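Local coordinates for protein dipicolinate synthase subunit B (Bacillus halodurans, PDB 3LQK) that probably serves as the flavoprotein-family subunit of dipicolinate synthase, the enzyme that makes the dipicolinic acid of bacterial spores, at residues M144-M147 with Y153-P156; G123-V128 with E181-G186; P26-L31 with K64-E69; F12-T15 with T20-E23; T39-H44 with E79-K84. All blocks are in the same frame, centred on the assembly; numbering follows the deposited sequence.

Contact 1 of 5, residues M144-M147 with Y153-P156; sequences MRLM and YFIP
Met147, present as selenomethionine, lays its CG over one face of the Phe154 ring, with SE set obliquely beside it. The contact belongs to the beta-alpha-beta unit formed by strand 126-132, helix 140-147 and strand 152-159. Here the last turn of the helix meets the strand that follows it. The selenium makes a Met-aromatic contact. SE stands 4.2 Å from the centroid of the Phe154 ring, on an oblique line 38° off the ring normal. CG sits more squarely over the face, in a CH-pi contact, at 4.0 Å from the same Phe154 centroid. The Met147 chain bends at both chi2 (-78°) and chi3 (-68°), which folds SE back toward the root of the ring, near Phe154 CD1 and CG. The backbone of Met147 also touches the ring, at CE1. Leu146 comes from another direction. Its CB lies near the ring plane, at the edge. Its own side chain goes on to pack against Thr100, Phe103 and Ala104 of helix 97-104. Strand 126-132 supplies more apolar cover, through Val128 and Ile130 against Phe154. Phe154 thus fills the space between helix and sheet, and all three touching residues are buried. The helix end is also part of an assembly interface, since Met147 O accepts a hydrogen bond from Lys150 NZ of a neighbouring subunit. At the far end of the ring, Leu146 CB meets Phe154 CZ at 3.7 Å.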
# COMPACT_ATOMS: atom_id res chain seq x y z
N MSE A 144 -1.22 10.03 5.58
CA MSE A 144 -0.93 9.24 6.78
C MSE A 144 0.37 8.51 6.60
O MSE A 144 1.14 8.39 7.55
CB MSE A 144 -2.03 8.24 7.07
CG MSE A 144 -3.26 8.86 7.69
SE MSE A 144 -2.78 10.01 9.20
CE MSE A 144 -4.36 11.10 9.28
N ARG A 145 0.72 8.11 5.40
CA ARG A 145 2.05 7.59 5.20
C ARG A 145 3.16 8.61 5.60
O ARG A 145 4.04 8.31 6.33
CB ARG A 145 2.26 7.10 3.77
CG ARG A 145 3.63 6.48 3.53
CD ARG A 145 3.94 6.13 2.08
NE ARG A 145 2.92 5.31 1.49
CZ ARG A 145 2.21 5.63 0.41
NH1 ARG A 145 2.40 6.74 -0.25
NH2 ARG A 145 1.29 4.82 -0.02
N LEU A 146 3.02 9.83 5.14
CA LEU A 146 4.00 10.86 5.45
C LEU A 146 4.08 11.17 6.95
O LEU A 146 5.15 11.36 7.48
CB LEU A 146 3.65 12.14 4.65
CG LEU A 146 3.85 12.10 3.14
CD1 LEU A 146 3.11 13.26 2.47
CD2 LEU A 146 5.34 12.04 2.67
N MSE A 147 2.93 11.25 7.61
CA MSE A 147 2.78 11.59 9.03
C MSE A 147 3.54 10.59 9.89
O MSE A 147 3.97 10.95 11.01
CB MSE A 147 1.30 11.42 9.47
CG MSE A 147 0.44 12.64 9.34
SE MSE A 147 0.81 13.87 10.83
CE MSE A 147 0.09 12.79 12.26
N TYR A 153 7.13 16.14 9.24
CA TYR A 153 6.23 16.72 10.23
C TYR A 153 5.20 17.62 9.57
O TYR A 153 5.49 18.18 8.49
CB TYR A 153 7.00 17.51 11.31
CG TYR A 153 8.13 16.72 11.94
CD1 TYR A 153 7.93 15.91 13.04
CD2 TYR A 153 9.40 16.74 11.37
CE1 TYR A 153 9.00 15.13 13.58
CE2 TYR A 153 10.43 15.97 11.87
CZ TYR A 153 10.24 15.22 12.99
OH TYR A 153 11.31 14.53 13.42
N PHE A 154 4.03 17.71 10.19
CA PHE A 154 2.88 18.44 9.64
C PHE A 154 2.51 19.69 10.45
O PHE A 154 2.44 19.64 11.69
CB PHE A 154 1.66 17.50 9.54
CG PHE A 154 1.67 16.60 8.33
CD1 PHE A 154 2.57 15.56 8.22
CD2 PHE A 154 0.77 16.81 7.28
CE1 PHE A 154 2.59 14.75 7.12
CE2 PHE A 154 0.81 16.01 6.13
CZ PHE A 154 1.69 14.97 6.07
N ILE A 155 2.35 20.82 9.75
CA ILE A 155 1.79 22.00 10.33
C ILE A 155 0.35 21.57 10.70
O ILE A 155 -0.33 20.91 9.91
CB ILE A 155 1.72 23.16 9.36
CG1 ILE A 155 3.11 23.56 8.81
CG2 ILE A 155 0.98 24.38 9.99
CD1 ILE A 155 3.03 24.59 7.64
N PRO A 156 -0.10 21.90 11.90
CA PRO A 156 -1.39 21.43 12.34
C PRO A 156 -2.45 21.78 11.33
O PRO A 156 -2.41 22.87 10.70
CB PRO A 156 -1.60 22.23 13.65
CG PRO A 156 -0.29 22.29 14.21
CD PRO A 156 0.67 22.47 13.02

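Contact 2 of 5, residues G123-V128 with E181-G186; sequences GKPVVV and EAALRG
The backbones come closest where Pro125 faces Ala183, with their CA atoms 6.1 Å apart, as the chain entering strand 126-132 passes the last turn of helix 176-184. The small Ala183 side chain is central. Its CB fits between two residues of the other segment. Val127 CG2 touches Ala183 CB at 3.7 Å, and Pro125 CB touches it at 3.9 Å. Val127 has CG1 anti to the backbone N (chi1 168°), which turns CG2 toward the helix; CG2 alone of its two methyls makes the contact. The Pro125 ring also leans on the helix backbone, with CG 3.8 Å from Ala183 O. Leu184 adds to the border of the patch. It starts out away from the strand, yet CD2 reaches back to 4.2 Å from Pro125 CG. The contact is wholly apolar between side chains. Tyr153 of strand 152-159 packs on both Pro125 and Ala183, and Cys89 touches Pro125, Val127 and Leu184 from strand 89-95, the other neighbour of strand 126-132. The helix ends just past the contact in a Schellman motif. Gly186, at positive phi (83°), is its C-prime residue, and Gly186 N bonds to Ala183 O at 3.0 Å. Gly123 plays the same part at the end of helix 111-121. Helix 176-184 thus covers the parallel part of the mixed sheet, as in a Rossmann-like alpha/beta fold.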
# COMPACT_ATOMS: atom_id res chain seq x y z
N GLY A 123 18.95 13.21 6.96
CA GLY A 123 18.33 13.03 8.25
C GLY A 123 17.72 14.33 8.82
O GLY A 123 17.43 14.40 9.99
N LYS A 124 17.51 15.35 8.00
CA LYS A 124 17.00 16.59 8.50
C LYS A 124 15.46 16.72 8.21
O LYS A 124 14.94 16.07 7.32
CB LYS A 124 17.76 17.75 7.88
CG LYS A 124 19.27 17.81 8.18
CD LYS A 124 19.51 18.06 9.59
CE LYS A 124 21.00 18.45 9.85
NZ LYS A 124 21.79 17.19 10.08
N PRO A 125 14.77 17.56 8.99
CA PRO A 125 13.31 17.58 8.95
C PRO A 125 12.68 18.28 7.79
O PRO A 125 13.16 19.34 7.31
CB PRO A 125 12.94 18.35 10.22
CG PRO A 125 14.09 19.23 10.51
CD PRO A 125 15.29 18.31 10.16
N VAL A 126 11.57 17.71 7.33
CA VAL A 126 10.72 18.38 6.35
C VAL A 126 9.40 18.63 7.02
O VAL A 126 8.83 17.69 7.62
CB VAL A 126 10.47 17.47 5.08
CG1 VAL A 126 9.46 18.12 4.07
CG2 VAL A 126 11.81 17.22 4.40
N VAL A 127 8.88 19.84 6.87
CA VAL A 127 7.62 20.28 7.49
C VAL A 127 6.69 20.64 6.37
O VAL A 127 7.04 21.45 5.53
CB VAL A 127 7.86 21.50 8.35
CG1 VAL A 127 6.52 22.19 8.78
CG2 VAL A 127 8.76 21.14 9.55
N VAL A 128 5.50 20.05 6.35
CA VAL A 128 4.54 20.24 5.28
C VAL A 128 3.24 20.88 5.78
O VAL A 128 2.77 20.58 6.87
CB VAL A 128 4.22 18.88 4.52
CG1 VAL A 128 5.51 18.27 3.92
CG2 VAL A 128 3.61 17.91 5.37
N GLU A 181 10.00 24.71 14.95
CA GLU A 181 10.73 24.62 16.20
C GLU A 181 10.68 23.20 16.81
O GLU A 181 11.71 22.69 17.33
CB GLU A 181 10.19 25.59 17.21
CG GLU A 181 11.04 25.75 18.43
CD GLU A 181 10.24 26.23 19.68
OE1 GLU A 181 10.76 26.04 20.82
OE2 GLU A 181 9.10 26.78 19.54
N ALA A 182 9.52 22.56 16.75
CA ALA A 182 9.40 21.23 17.29
C ALA A 182 10.10 20.22 16.36
O ALA A 182 10.78 19.27 16.83
CB ALA A 182 7.95 20.84 17.56
N ALA A 183 9.98 20.42 15.06
CA ALA A 183 10.66 19.52 14.11
C ALA A 183 12.18 19.51 14.28
O ALA A 183 12.85 18.50 14.05
CB ALA A 183 10.33 19.90 12.67
N LEU A 184 12.75 20.67 14.54
CA LEU A 184 14.20 20.78 14.73
C LEU A 184 14.64 19.96 15.97
O LEU A 184 15.75 19.52 16.03
CB LEU A 184 14.64 22.24 14.88
CG LEU A 184 14.57 23.12 13.63
CD1 LEU A 184 14.90 24.56 14.02
CD2 LEU A 184 15.54 22.55 12.57
N ARG A 185 13.74 19.73 16.92
CA ARG A 185 14.03 18.83 18.08
C ARG A 185 13.59 17.39 17.82
O ARG A 185 13.54 16.58 18.72
CB ARG A 185 13.23 19.30 19.29
CG ARG A 185 13.80 20.47 20.00
CD ARG A 185 12.97 20.71 21.31
NE ARG A 185 11.75 21.48 21.04
CZ ARG A 185 10.48 21.04 21.05
NH1 ARG A 185 10.17 19.75 21.30
NH2 ARG A 185 9.49 21.90 20.78
N GLY A 186 13.17 17.07 16.62
CA GLY A 186 12.75 15.73 16.35
C GLY A 186 11.32 15.43 16.77
O GLY A 186 10.99 14.28 16.91

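Contact 3 of 5, residues P26-L31 with K64-E69; sequences PQMERL and KQITEE
Met28 and Glu29 of helix 25-33 meet Ile66 and Thr67 at the end of helix 58-66. Apolar contact comes first. Ile66 points at the neighbouring helix and carries most of the packing. Its CG2 touches Glu29 CA at 3.7 Å and Met28 CG at 3.9 Å. Its CG1 and CD1 touch Glu29 CB. The Glu29 chain bends at chi2 (72°), which lays OE1 against CG1 and CG2 of the isoleucine, 3.7 Å from Ile66 CG2. Met28, a selenomethionine, extends with CG anti to the backbone N (chi1 -173°), which carries the selenium past Ile66 toward Thr67. There SE comes within 4.2 Å of Thr67 CG2, the two side chains crossing at about a right angle. With an alanine at Ile66, a gap is likely to open beside Met28 CG and Glu29 CA, and the Glu29 side chain would probably be freer to turn.

Polar contact follows. A water links the Glu29 carboxylate to the helix end. It donates to Glu29 OE1 at 2.8 Å and to Ile66 O at 2.9 Å. Thr67 is where the chain leaves the helical conformation. Its OG1 accepts from Glu69 N at 3.2 Å, forming an ST turn, and bonds also to Val38 O of strand 37-41.

The two helices lie on the same layer of the fold, with Met28 also covering Phe12 and Leu14. The chemistry implies a helix pair that is apolar on the inner side, at Met28, and bridged by water on the outer side, at Glu29.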
# COMPACT_ATOMS: atom_id res chain seq x y z
N PRO A 26 3.46 35.69 4.41
CA PRO A 26 3.64 36.30 5.74
C PRO A 26 4.39 35.37 6.71
O PRO A 26 5.09 35.86 7.64
CB PRO A 26 2.20 36.56 6.20
CG PRO A 26 1.40 36.67 4.90
CD PRO A 26 2.06 35.69 3.98
N GLN A 27 4.25 34.06 6.51
CA GLN A 27 4.99 33.12 7.39
C GLN A 27 6.45 33.04 6.98
O GLN A 27 7.35 32.93 7.85
CB GLN A 27 4.35 31.74 7.38
CG GLN A 27 2.93 31.72 7.85
CD GLN A 27 2.76 32.45 9.17
OE1 GLN A 27 3.57 32.32 10.10
NE2 GLN A 27 1.72 33.25 9.24
N MSE A 28 6.71 33.13 5.67
CA MSE A 28 8.10 33.23 5.21
C MSE A 28 8.78 34.47 5.83
O MSE A 28 9.94 34.44 6.27
CB MSE A 28 8.14 33.30 3.68
CG MSE A 28 9.52 33.22 3.13
SE MSE A 28 9.68 33.53 1.21
CE MSE A 28 8.71 31.95 0.59
N GLU A 29 8.05 35.57 5.85
CA GLU A 29 8.53 36.80 6.41
C GLU A 29 8.81 36.68 7.93
O GLU A 29 9.87 37.11 8.40
CB GLU A 29 7.56 37.95 6.07
CG GLU A 29 7.76 39.19 6.99
CD GLU A 29 9.03 39.98 6.71
OE1 GLU A 29 9.63 39.75 5.63
OE2 GLU A 29 9.41 40.87 7.57
N ARG A 30 7.92 36.05 8.69
CA ARG A 30 8.20 35.78 10.11
C ARG A 30 9.46 34.97 10.35
O ARG A 30 10.18 35.20 11.32
CB ARG A 30 7.10 34.96 10.79
CG ARG A 30 6.06 35.71 11.46
CD ARG A 30 4.91 34.78 11.84
NE ARG A 30 5.00 34.30 13.22
CZ ARG A 30 4.25 33.32 13.72
NH1 ARG A 30 3.37 32.66 12.93
NH2 ARG A 30 4.38 33.02 14.99
N LEU A 31 9.71 33.96 9.53
CA LEU A 31 10.93 33.18 9.73
C LEU A 31 12.15 34.08 9.57
O LEU A 31 13.06 33.97 10.35
CB LEU A 31 11.02 32.00 8.77
CG LEU A 31 9.95 30.91 8.80
CD1 LEU A 31 10.32 29.79 7.76
CD2 LEU A 31 9.88 30.42 10.25
N LYS A 64 10.98 38.27 -3.31
CA LYS A 64 12.26 39.02 -3.42
C LYS A 64 12.38 40.15 -2.41
O LYS A 64 13.48 40.51 -2.05
CB LYS A 64 12.51 39.51 -4.84
CG LYS A 64 13.00 38.34 -5.76
CD LYS A 64 13.18 38.85 -7.22
CE LYS A 64 14.19 38.00 -8.09
NZ LYS A 64 15.22 38.92 -8.82
N GLN A 65 11.25 40.65 -1.91
CA GLN A 65 11.19 41.64 -0.84
C GLN A 65 11.38 41.01 0.54
O GLN A 65 11.72 41.71 1.45
CB GLN A 65 9.81 42.36 -0.79
CG GLN A 65 9.62 43.47 -1.80
CD GLN A 65 8.12 43.93 -1.95
OE1 GLN A 65 7.15 43.40 -1.31
NE2 GLN A 65 7.93 44.89 -2.84
N ILE A 66 11.08 39.72 0.69
CA ILE A 66 11.23 39.02 1.95
C ILE A 66 12.66 38.49 2.15
O ILE A 66 13.22 38.60 3.24
CB ILE A 66 10.17 37.88 2.07
CG1 ILE A 66 8.77 38.51 2.21
CG2 ILE A 66 10.47 37.00 3.27
CD1 ILE A 66 7.57 37.56 1.89
N THR A 67 13.24 37.91 1.10
CA THR A 67 14.54 37.27 1.20
C THR A 67 15.37 37.48 -0.09
O THR A 67 14.85 37.51 -1.20
CB THR A 67 14.39 35.75 1.50
OG1 THR A 67 15.68 35.16 1.50
CG2 THR A 67 13.49 35.04 0.48
N GLU A 68 16.66 37.66 0.10
CA GLU A 68 17.62 37.85 -1.00
C GLU A 68 18.24 36.52 -1.45
O GLU A 68 19.00 36.48 -2.42
CB GLU A 68 18.72 38.84 -0.56
N GLU A 69 17.93 35.42 -0.77
CA GLU A 69 18.43 34.12 -1.27
C GLU A 69 17.85 33.85 -2.66
O GLU A 69 16.64 34.00 -2.86
CB GLU A 69 18.08 33.00 -0.28
CG GLU A 69 18.77 33.15 1.07
CD GLU A 69 20.30 33.09 0.97
OE1 GLU A 69 20.84 32.29 0.14
OE2 GLU A 69 20.94 33.85 1.72
O HOH W 1 12.39 40.32 5.47

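Contact 4 of 5, residues F12-T15 with T20-E23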
# COMPACT_ATOMS: atom_id res chain seq x y z
N PHE A 12 12.02 26.99 1.83
CA PHE A 12 10.56 27.28 1.82
C PHE A 12 10.06 27.09 0.40
O PHE A 12 10.19 27.94 -0.47
CB PHE A 12 10.31 28.70 2.32
CG PHE A 12 8.94 28.94 2.88
CD1 PHE A 12 8.79 29.44 4.16
CD2 PHE A 12 7.79 28.71 2.11
CE1 PHE A 12 7.53 29.68 4.69
CE2 PHE A 12 6.51 28.91 2.64
CZ PHE A 12 6.39 29.41 3.92
N GLY A 13 9.53 25.91 0.16
CA GLY A 13 8.92 25.58 -1.11
C GLY A 13 7.43 25.78 -1.19
O GLY A 13 6.67 25.48 -0.26
N LEU A 14 7.03 26.31 -2.33
CA LEU A 14 5.66 26.67 -2.64
C LEU A 14 5.19 25.79 -3.76
O LEU A 14 5.86 25.64 -4.82
CB LEU A 14 5.64 28.12 -3.07
CG LEU A 14 6.35 29.07 -2.08
CD1 LEU A 14 6.78 30.40 -2.74
CD2 LEU A 14 5.40 29.36 -0.95
N THR A 15 4.04 25.18 -3.55
CA THR A 15 3.45 24.42 -4.66
C THR A 15 2.06 24.97 -5.06
O THR A 15 1.40 25.59 -4.26
CB THR A 15 3.33 22.90 -4.30
OG1 THR A 15 2.34 22.70 -3.29
CG2 THR A 15 4.68 22.31 -3.85
N THR A 20 -2.33 31.52 -4.41
CA THR A 20 -2.61 30.92 -3.10
C THR A 20 -1.45 31.19 -2.12
O THR A 20 -1.50 30.73 -0.96
CB THR A 20 -2.76 29.37 -3.21
OG1 THR A 20 -1.55 28.82 -3.77
CG2 THR A 20 -4.00 28.97 -4.07
N TYR A 21 -0.41 31.90 -2.57
CA TYR A 21 0.75 32.13 -1.70
C TYR A 21 0.55 33.31 -0.73
O TYR A 21 1.42 33.56 0.10
CB TYR A 21 2.06 32.26 -2.48
CG TYR A 21 2.34 31.18 -3.52
CD1 TYR A 21 1.82 29.89 -3.39
CD2 TYR A 21 3.16 31.45 -4.61
CE1 TYR A 21 2.10 28.89 -4.36
CE2 TYR A 21 3.45 30.49 -5.56
CZ TYR A 21 2.91 29.21 -5.44
OH TYR A 21 3.23 28.27 -6.39
N HIS A 22 -0.58 34.00 -0.78
CA HIS A 22 -0.79 35.09 0.17
C HIS A 22 -1.00 34.55 1.61
O HIS A 22 -0.85 35.27 2.60
CB HIS A 22 -1.95 36.00 -0.24
CG HIS A 22 -3.28 35.33 -0.16
ND1 HIS A 22 -4.05 35.33 0.99
CD2 HIS A 22 -3.96 34.59 -1.07
CE1 HIS A 22 -5.16 34.65 0.77
NE2 HIS A 22 -5.13 34.17 -0.47
N GLU A 23 -1.37 33.29 1.71
CA GLU A 23 -1.51 32.66 3.02
C GLU A 23 -0.17 32.19 3.62
O GLU A 23 -0.06 32.08 4.85
CB GLU A 23 -2.49 31.49 2.89
CG GLU A 23 -2.08 30.45 1.79
CD GLU A 23 -3.28 29.85 1.02
OE1 GLU A 23 -4.37 30.50 0.96
OE2 GLU A 23 -3.11 28.72 0.48
O HOH W 2 5.86 26.89 -7.03
O HOH W 3 -1.43 26.15 -3.55
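Leu14 presses its CB against one face of the Tyr21 ring, the tight part of the contact. CB stands 3.9 Å from the centroid of the Tyr21 ring, 17° off the normal, in a CH-pi contact. It is offset toward the rim, nearest CZ and CE1. Tyr21 CG is anti to the carbonyl carbon (chi1 -49°), which swings the ring over Leu14 CB. The Thr15 carbonyl comes to the edge of the same ring, in its plane, with Thr15 O 3.4 Å from Tyr21 CE1. Trp59 meets the ring edge-to-face. The looser part runs through water. One water donates to Thr15 O at 3.0 Å and to Thr20 OG1 at 2.7 Å. Thr20 OG1 also bonds to Ser17 O. A second water joins Leu14 O to Tyr21 OH, which also bonds weakly to Gly16 O. Replacing Tyr21 by a leucine would probably leave the water on Leu14 O without its hydroxyl partner. The two segments bracket the turn after strand 9-13, the first strand of the Rossmann-like sheet. In related flavoproteins that turn commonly lies near the cofactor phosphate. A bound phosphate ion, probably from the crystallisation liquor though it may mark a pocket, lies about 4 Å from the side chain of Thr15, whose OG1 is tied to Pro94 O and Thr96 N. The chemistry implies a loop held by the packing of one aromatic ring and by bridging waters, consistent with the wall of an anion pocket.

Contact 5 of 5, residues T39-H44 with E79-K84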
# COMPACT_ATOMS: atom_id res chain seq x y z
N THR A 39 15.63 30.13 2.02
CA THR A 39 15.75 29.90 0.60
C THR A 39 14.43 29.46 -0.01
O THR A 39 13.93 28.39 0.34
CB THR A 39 16.79 28.85 0.33
OG1 THR A 39 18.04 29.33 0.80
CG2 THR A 39 16.89 28.53 -1.22
N PRO A 40 13.87 30.26 -0.94
CA PRO A 40 12.64 29.84 -1.61
C PRO A 40 12.88 28.80 -2.71
O PRO A 40 13.89 28.89 -3.47
CB PRO A 40 12.08 31.15 -2.19
CG PRO A 40 13.03 32.24 -1.72
CD PRO A 40 14.32 31.57 -1.44
N PHE A 41 12.00 27.82 -2.76
CA PHE A 41 11.96 26.80 -3.81
C PHE A 41 10.61 26.85 -4.52
O PHE A 41 9.57 26.97 -3.86
CB PHE A 41 12.10 25.41 -3.22
CG PHE A 41 13.47 25.07 -2.71
CD1 PHE A 41 14.20 24.07 -3.31
CD2 PHE A 41 13.97 25.65 -1.57
CE1 PHE A 41 15.45 23.71 -2.82
CE2 PHE A 41 15.24 25.33 -1.10
CZ PHE A 41 15.98 24.36 -1.73
N VAL A 42 10.59 26.75 -5.84
CA VAL A 42 9.34 26.82 -6.61
C VAL A 42 9.32 25.73 -7.68
O VAL A 42 10.31 25.06 -7.89
CB VAL A 42 9.12 28.20 -7.26
CG1 VAL A 42 8.83 29.30 -6.18
CG2 VAL A 42 10.25 28.57 -8.21
N THR A 43 8.17 25.51 -8.30
CA THR A 43 7.98 24.23 -9.00
C THR A 43 8.35 24.39 -10.46
O THR A 43 8.56 23.39 -11.15
CB THR A 43 6.55 23.69 -8.90
OG1 THR A 43 5.64 24.72 -9.32
CG2 THR A 43 6.20 23.22 -7.45
N HIS A 44 8.44 25.62 -10.92
CA HIS A 44 8.87 25.85 -12.30
C HIS A 44 9.77 27.04 -12.36
O HIS A 44 9.79 27.85 -11.43
CB HIS A 44 7.65 26.14 -13.16
CG HIS A 44 6.74 24.97 -13.29
ND1 HIS A 44 7.02 23.90 -14.12
CD2 HIS A 44 5.55 24.69 -12.69
CE1 HIS A 44 6.05 23.00 -14.01
NE2 HIS A 44 5.15 23.46 -13.15
N GLU A 79 19.66 20.49 -6.32
CA GLU A 79 20.46 19.32 -5.96
C GLU A 79 21.59 19.53 -4.93
O GLU A 79 21.85 18.65 -4.10
CB GLU A 79 20.98 18.67 -7.25
CG GLU A 79 21.72 17.33 -7.04
CD GLU A 79 23.20 17.51 -6.63
OE1 GLU A 79 23.78 18.64 -6.78
OE2 GLU A 79 23.76 16.50 -6.10
N PRO A 80 22.30 20.67 -5.00
CA PRO A 80 23.37 20.95 -4.02
C PRO A 80 22.92 21.08 -2.60
O PRO A 80 23.75 20.99 -1.72
CB PRO A 80 23.94 22.27 -4.48
CG PRO A 80 23.62 22.28 -6.00
CD PRO A 80 22.26 21.66 -6.07
N PHE A 81 21.63 21.30 -2.36
CA PHE A 81 21.10 21.27 -0.97
C PHE A 81 21.19 19.91 -0.26
O PHE A 81 20.88 19.84 0.92
CB PHE A 81 19.70 21.83 -0.91
CG PHE A 81 19.67 23.26 -1.25
CD1 PHE A 81 19.78 24.23 -0.27
CD2 PHE A 81 19.63 23.67 -2.59
CE1 PHE A 81 19.82 25.59 -0.61
CE2 PHE A 81 19.64 25.02 -2.94
CZ PHE A 81 19.71 25.98 -1.94
N GLY A 82 21.64 18.87 -0.97
CA GLY A 82 22.05 17.61 -0.36
C GLY A 82 23.49 17.67 0.11
O GLY A 82 23.74 17.78 1.31
N PRO A 83 24.45 17.57 -0.82
CA PRO A 83 25.85 17.45 -0.41
C PRO A 83 26.60 18.75 -0.08
O PRO A 83 27.54 18.69 0.72
CB PRO A 83 26.49 16.73 -1.60
CG PRO A 83 25.63 17.03 -2.76
CD PRO A 83 24.24 17.07 -2.20
N LYS A 84 26.21 19.91 -0.65
CA LYS A 84 27.01 21.14 -0.54
C LYS A 84 26.48 22.16 0.43
O LYS A 84 27.25 22.67 1.22
CB LYS A 84 27.16 21.85 -1.90
CG LYS A 84 28.63 21.98 -2.35
CD LYS A 84 28.80 22.72 -3.73
CE LYS A 84 30.12 22.19 -4.48
NZ LYS A 84 30.39 22.71 -5.89
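Phe81 sets the face of its ring against the edge of the Phe41 ring. This is a T-shaped pair, with centroids 5.0 Å apart and planes at 64°. It joins strand 37-41, which pairs in parallel with strand 9-13 in the mixed sheet of this Rossmann-like fold, to the short 3-10 segment 79-81. That segment lies on the way to strand 89-95. The two aromatic side chains approach from opposite directions.

The Phe41 side chain can be followed outward. CB lies close to Gly13 CA of the neighbouring strand 9-13, well back from Phe81. CG is placed anti to the carbonyl carbon (chi1 -72°), and the ring extends from there toward the loop. Of the ring atoms, CE1 is the first to reach its partner, 4.2 Å from Phe81 CD2. CZ, the tip, does most of the touching. It stands 3.7 Å above the Phe81 plane, over the ring centre. From there it is nearly equidistant from all six ring carbons, with Phe81 CD2 at 3.8 Å. Elsewhere Phe41 packs on Val112 of helix 111-121.

Thr39 supports the same ring from two residues back along the strand, reaching it with its methyl. Its hydroxyl turns elsewhere: OG1 is hydrogen-bonded to His9 NE2. The 3-10 turn that presents Phe81 is closed by Gly82 N bonding to Glu79 O at 3.1 Å. All three touching side chains are buried, and apolar packing alone joins the segments. The methyl of Thr39 ends this small cluster, with CG2 3.9 Å from Phe81 CZ.

How the contacts relate
The five contacts fall into two groups; contacts 1, 2, 4 and 5 reach the same sheet, and contact 3 joins helices packed beside contacts 4 and 5. Contacts 1 and 2 share neighbouring strands 126-132 and 152-159, with Tyr153 N bonded to Val126 O at 2.8 Å. Contact 1 is nested within the chain loop that contact 2 closes. Contacts 3, 4 and 5 form the other group. Contact 4 bonds to contact 5 through Phe12 N and Thr39 O, 2.8 Å apart, and packs on contact 3 through Phe12 and Met28. Thr67 and Pro40 join contacts 3 and 5. The centres of contacts 1 and 3 lie about 24 Å apart. Contact 4 lies by the bound phosphate, near Thr15.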